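Local coordinates for proline iminopeptidase-related protein (Thermus thermophilus, PDB 2YYS) that is of unconfirmed function but has an alpha/beta hydrolase fold and is probably a peptidase, at residues A[76-79]-A[80-84]; A[199-203]-A[204-208]. All coordinates share one frame; numbering follows the deposited sequence.

How the contacts relate
Contacts 1 and 2 show the start of one helix and the end of another, closed in different ways. Residues 76-84 open helix 78-91, which follows strand 54-58; residues 199-208 end helix 195-202, in the helical insertion between strands 119-125 and 221-226. Both are partly buried, with Leu81 and Val82 facing inward in the first and Phe200 and Leu205 in the second, while Asp79 in contact 1 and Leu201, Arg202 and Arg207 in contact 2 are exposed. A threonine hydroxyl caps one, whereas a glycine of positive phi ends the other in a Schellman motif. They meet directly: Phe76 packs on Ala199 and Phe200, and Phe76 O lies 3.1 Å from Asn203 ND2, a probable hydrogen bond.

Contact 1: A[76-79]-A[80-84]; sequences FTVD and ALVED
Thr77 turns its hydroxyl onto the backbone of Ala80: OG1 accepts from Ala80 N at 3.1 Å, with an N-H...O angle of 157°. With OG1 lodged between the backbone N and the carbonyl carbon (chi1 62°), the oxygen also lies against the Ala80 methyl, 3.4 Å from CB. Val78, the next residue, meets Val82 a turn later by single branches at a slant, Val78 CG1 lying 4.1 Å from Val82 CG2. That same CG2 brushes Val78 O at 3.2 Å, beside the bond that Val82 N makes to this oxygen. Here is a classical N-cap, Thr77 preceding helix 78-91 and occupying with its side chain an amide that has no earlier helical carbonyl to use. On the outer side, the Glu83 chain, extended beyond CG, runs back along the turn over Asp79 O, which CD approaches to 3.2 Å, while Glu83 N bonds to the same oxygen. The two carboxylates stay apart, Asp79 OD2 and Glu83 OE1 being 4.9 Å from each other; Arg115 bridges Glu83 and makes a long, weak ion pair with Asp79, which probably offsets the like charges. With an alanine here instead of Glu83, Arg115 would probably lose its salt-bridge mate and be freer to turn.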
loop_
_atom_site.group_PDB
_atom_site.type_symbol
_atom_site.label_atom_id
_atom_site.label_comp_id
_atom_site.label_asym_id
_atom_site.label_seq_id
_atom_site.Cartn_x
_atom_site.Cartn_y
_atom_site.Cartn_z
ATOM N N PHE A 76 14.199 7.075 -7.092
ATOM C CA PHE A 76 13.136 6.119 -6.833
ATOM C C PHE A 76 13.642 4.899 -6.082
ATOM O O PHE A 76 14.020 3.893 -6.683
ATOM C CB PHE A 76 12.480 5.750 -8.154
ATOM C CG PHE A 76 11.742 6.891 -8.765
ATOM C CD1 PHE A 76 10.572 7.358 -8.170
ATOM C CD2 PHE A 76 12.233 7.538 -9.890
ATOM C CE1 PHE A 76 9.890 8.427 -8.696
ATOM C CE2 PHE A 76 11.544 8.616 -10.442
ATOM C CZ PHE A 76 10.373 9.068 -9.845
ATOM N N THR A 77 13.667 5.024 -4.754
ATOM C CA THR A 77 14.087 3.948 -3.863
ATOM C C THR A 77 13.117 3.855 -2.704
ATOM O O THR A 77 12.386 4.798 -2.411
ATOM C CB THR A 77 15.498 4.200 -3.292
ATOM O OG1 THR A 77 15.498 5.407 -2.521
ATOM C CG2 THR A 77 16.565 4.426 -4.406
ATOM N N VAL A 78 13.123 2.706 -2.043
ATOM C CA VAL A 78 12.363 2.516 -0.812
ATOM C C VAL A 78 12.772 3.545 0.242
ATOM O O VAL A 78 11.914 4.151 0.876
ATOM C CB VAL A 78 12.541 1.074 -0.273
ATOM C CG1 VAL A 78 11.958 0.925 1.129
ATOM C CG2 VAL A 78 11.863 0.109 -1.189
ATOM N N ASP A 79 14.080 3.746 0.414
ATOM C CA ASP A 79 14.601 4.720 1.376
ATOM C C ASP A 79 14.012 6.111 1.152
ATOM O O ASP A 79 13.638 6.782 2.094
ATOM C CB ASP A 79 16.140 4.803 1.304
ATOM C CG ASP A 79 16.845 3.565 1.892
ATOM O OD1 ASP A 79 16.194 2.703 2.525
ATOM O OD2 ASP A 79 18.073 3.379 1.763
ATOM N N ALA A 80 13.964 6.550 -0.095
ATOM C CA ALA A 80 13.429 7.870 -0.421
ATOM C C ALA A 80 11.944 7.970 -0.068
ATOM O O ALA A 80 11.505 8.989 0.459
ATOM C CB ALA A 80 13.643 8.183 -1.892
ATOM N N LEU A 81 11.179 6.913 -0.339
ATOM C CA LEU A 81 9.754 6.888 -0.001
ATOM C C LEU A 81 9.535 6.933 1.511
ATOM O O LEU A 81 8.606 7.562 1.998
ATOM C CB LEU A 81 9.076 5.643 -0.590
ATOM C CG LEU A 81 9.052 5.495 -2.119
ATOM C CD1 LEU A 81 8.142 4.342 -2.565
ATOM C CD2 LEU A 81 8.627 6.767 -2.815
ATOM N N VAL A 82 10.405 6.255 2.243
ATOM C CA VAL A 82 10.348 6.228 3.687
ATOM C C VAL A 82 10.654 7.606 4.251
ATOM O O VAL A 82 9.910 8.135 5.074
ATOM C CB VAL A 82 11.338 5.181 4.226
ATOM C CG1 VAL A 82 11.580 5.334 5.721
ATOM C CG2 VAL A 82 10.820 3.782 3.908
ATOM N N GLU A 83 11.730 8.200 3.764
ATOM C CA GLU A 83 12.203 9.485 4.271
ATOM C C GLU A 83 11.216 10.606 3.932
ATOM O O GLU A 83 10.961 11.489 4.756
ATOM C CB GLU A 83 13.612 9.756 3.724
ATOM C CG GLU A 83 14.665 8.887 4.429
ATOM C CD GLU A 83 15.874 8.520 3.570
ATOM O OE1 GLU A 83 16.530 7.487 3.869
ATOM O OE2 GLU A 83 16.174 9.247 2.596
ATOM N N ASP A 84 10.625 10.528 2.735
ATOM C CA ASP A 84 9.574 11.446 2.327
ATOM C C ASP A 84 8.427 11.445 3.320
ATOM O O ASP A 84 7.853 12.476 3.599
ATOM C CB ASP A 84 8.994 11.031 0.975
ATOM C CG ASP A 84 9.833 11.478 -0.194
ATOM O OD1 ASP A 84 10.841 12.202 -0.001
ATOM O OD2 ASP A 84 9.524 11.148 -1.354
#

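Contact 2: A[199-203]-A[204-208]; sequences AFLRN and GLWRL
Leu205 returns to the last turn of the helix and lies against Phe200. Its CB starts 3.3 Å from Phe200 O, the carbonyl that also receives Leu205 N at 3.0 Å. From there CG swings anti to the backbone N (chi1 180°), and the chain forks. CD2 reaches the Phe200 CB at 4.0 Å, while CD1 comes obliquely to the Phe200 ring; further out, Pro35, Phe104 and Phe131 close round this leucine. The backbone that delivers it is a Schellman motif: besides the bond from Leu205 N, Gly204 N donates to Leu201 O at 3.2 Å, from above the carbonyl plane. Gly204 makes the turn at phi 95°, where a side chain would collide with Asn203 O and with Arg207 NH2. The Arg207 guanidinium in fact lies with one face over Gly204 CA, which is 3.3 Å from its plane, and its NH1 is held by a salt bridge to Glu151. Across the turn, Leu201 slants against Trp206, its CD1 touching Trp206 CD1 at 3.5 Å. A water at the edge of the indole joins the same two residues through their backbones, donating a hydrogen bond to Leu201 O at 2.7 Å and accepting from Trp206 N at 3.1 Å, so this carbonyl is gripped by two donors. The Trp206 ring then sits edge-to-face with Phe131 and packs on Leu134, Ala135 and Leu138, joining the 3-10 turn that follows helix 195-202 to helix 131-141. Asn203, the last residue before the glycine, donates through ND2 to the backbone oxygens of Pro73 and Phe76, in the loop before helix 78-91.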
loop_
_atom_site.group_PDB
_atom_site.type_symbol
_atom_site.label_atom_id
_atom_site.label_comp_id
_atom_site.label_asym_id
_atom_site.label_seq_id
_atom_site.Cartn_x
_atom_site.Cartn_y
_atom_site.Cartn_z
ATOM N N ALA A 199 11.539 3.177 -13.042
ATOM C CA ALA A 199 12.757 3.303 -12.254
ATOM C C ALA A 199 12.861 2.198 -11.204
ATOM O O ALA A 199 13.919 1.645 -11.007
ATOM C CB ALA A 199 12.837 4.667 -11.593
ATOM N N PHE A 200 11.770 1.876 -10.525
ATOM C CA PHE A 200 11.821 0.806 -9.535
ATOM C C PHE A 200 12.146 -0.522 -10.222
ATOM O O PHE A 200 12.949 -1.297 -9.707
ATOM C CB PHE A 200 10.525 0.740 -8.714
ATOM C CG PHE A 200 10.553 1.596 -7.471
ATOM C CD1 PHE A 200 11.258 1.182 -6.344
ATOM C CD2 PHE A 200 9.885 2.813 -7.430
ATOM C CE1 PHE A 200 11.296 1.967 -5.187
ATOM C CE2 PHE A 200 9.914 3.612 -6.279
ATOM C CZ PHE A 200 10.623 3.185 -5.155
ATOM N N LEU A 201 11.560 -0.747 -11.403
ATOM C CA LEU A 201 11.821 -1.944 -12.214
ATOM C C LEU A 201 13.302 -2.050 -12.573
ATOM O O LEU A 201 13.920 -3.095 -12.396
ATOM C CB LEU A 201 10.974 -1.927 -13.500
ATOM C CG LEU A 201 11.213 -3.023 -14.558
ATOM C CD1 LEU A 201 10.847 -4.400 -14.035
ATOM C CD2 LEU A 201 10.435 -2.735 -15.855
ATOM N N ARG A 202 13.852 -0.943 -13.066
ATOM C CA ARG A 202 15.257 -0.849 -13.444
ATOM C C ARG A 202 16.176 -1.040 -12.233
ATOM O O ARG A 202 17.207 -1.678 -12.350
ATOM C CB ARG A 202 15.494 0.502 -14.126
ATOM C CG ARG A 202 16.931 0.922 -14.391
ATOM C CD ARG A 202 17.011 2.387 -14.890
ATOM N NE ARG A 202 18.247 2.734 -15.599
ATOM C CZ ARG A 202 19.453 2.875 -15.029
ATOM N NH1 ARG A 202 19.628 2.683 -13.719
ATOM N NH2 ARG A 202 20.500 3.210 -15.783
ATOM N N ASN A 203 15.784 -0.520 -11.071
ATOM C CA ASN A 203 16.594 -0.638 -9.866
ATOM C C ASN A 203 16.495 -2.004 -9.174
ATOM O O ASN A 203 17.098 -2.187 -8.131
ATOM C CB ASN A 203 16.256 0.493 -8.881
ATOM C CG ASN A 203 16.634 1.885 -9.420
ATOM O OD1 ASN A 203 17.361 2.011 -10.407
ATOM N ND2 ASN A 203 16.113 2.932 -8.783
ATOM N N GLY A 204 15.744 -2.952 -9.743
ATOM C CA GLY A 204 15.687 -4.322 -9.241
ATOM C C GLY A 204 14.549 -4.665 -8.277
ATOM O O GLY A 204 14.700 -5.554 -7.426
ATOM N N LEU A 205 13.405 -3.993 -8.414
ATOM C CA LEU A 205 12.280 -4.195 -7.499
ATOM C C LEU A 205 11.779 -5.636 -7.493
ATOM O O LEU A 205 11.426 -6.159 -6.451
ATOM C CB LEU A 205 11.102 -3.282 -7.853
ATOM C CG LEU A 205 9.857 -3.415 -6.947
ATOM C CD1 LEU A 205 10.151 -2.921 -5.548
ATOM C CD2 LEU A 205 8.684 -2.655 -7.514
ATOM N N TRP A 206 11.745 -6.264 -8.654
ATOM C CA TRP A 206 11.282 -7.646 -8.751
ATOM C C TRP A 206 12.187 -8.695 -8.095
ATOM O O TRP A 206 11.759 -9.828 -7.896
ATOM C CB TRP A 206 10.965 -7.994 -10.202
ATOM C CG TRP A 206 9.731 -7.310 -10.598
ATOM C CD1 TRP A 206 9.626 -6.106 -11.226
ATOM C CD2 TRP A 206 8.399 -7.736 -10.324
ATOM N NE1 TRP A 206 8.305 -5.764 -11.385
ATOM C CE2 TRP A 206 7.527 -6.749 -10.836
ATOM C CE3 TRP A 206 7.847 -8.857 -9.698
ATOM C CZ2 TRP A 206 6.135 -6.858 -10.750
ATOM C CZ3 TRP A 206 6.466 -8.962 -9.614
ATOM C CH2 TRP A 206 5.628 -7.966 -10.135
ATOM N N ARG A 207 13.412 -8.310 -7.746
ATOM C CA ARG A 207 14.285 -9.158 -6.931
ATOM C C ARG A 207 14.083 -8.946 -5.431
ATOM O O ARG A 207 14.616 -9.699 -4.629
ATOM C CB ARG A 207 15.760 -8.925 -7.293
ATOM C CG ARG A 207 16.094 -9.264 -8.742
ATOM C CD ARG A 207 17.591 -9.231 -9.065
ATOM N NE ARG A 207 18.208 -7.954 -8.700
ATOM C CZ ARG A 207 18.330 -6.882 -9.504
ATOM N NH1 ARG A 207 17.870 -6.889 -10.751
ATOM N NH2 ARG A 207 18.920 -5.783 -9.047
ATOM N N LEU A 208 13.325 -7.926 -5.044
ATOM C CA LEU A 208 13.214 -7.578 -3.631
ATOM C C LEU A 208 12.331 -8.564 -2.872
ATOM O O LEU A 208 11.131 -8.655 -3.119
ATOM C CB LEU A 208 12.684 -6.155 -3.436
ATOM C CG LEU A 208 12.413 -5.773 -1.973
ATOM C CD1 LEU A 208 13.705 -5.789 -1.130
ATOM C CD2 LEU A 208 11.730 -4.418 -1.899
HETATM O O HOH W 1 13.041 -5.415 -11.328
#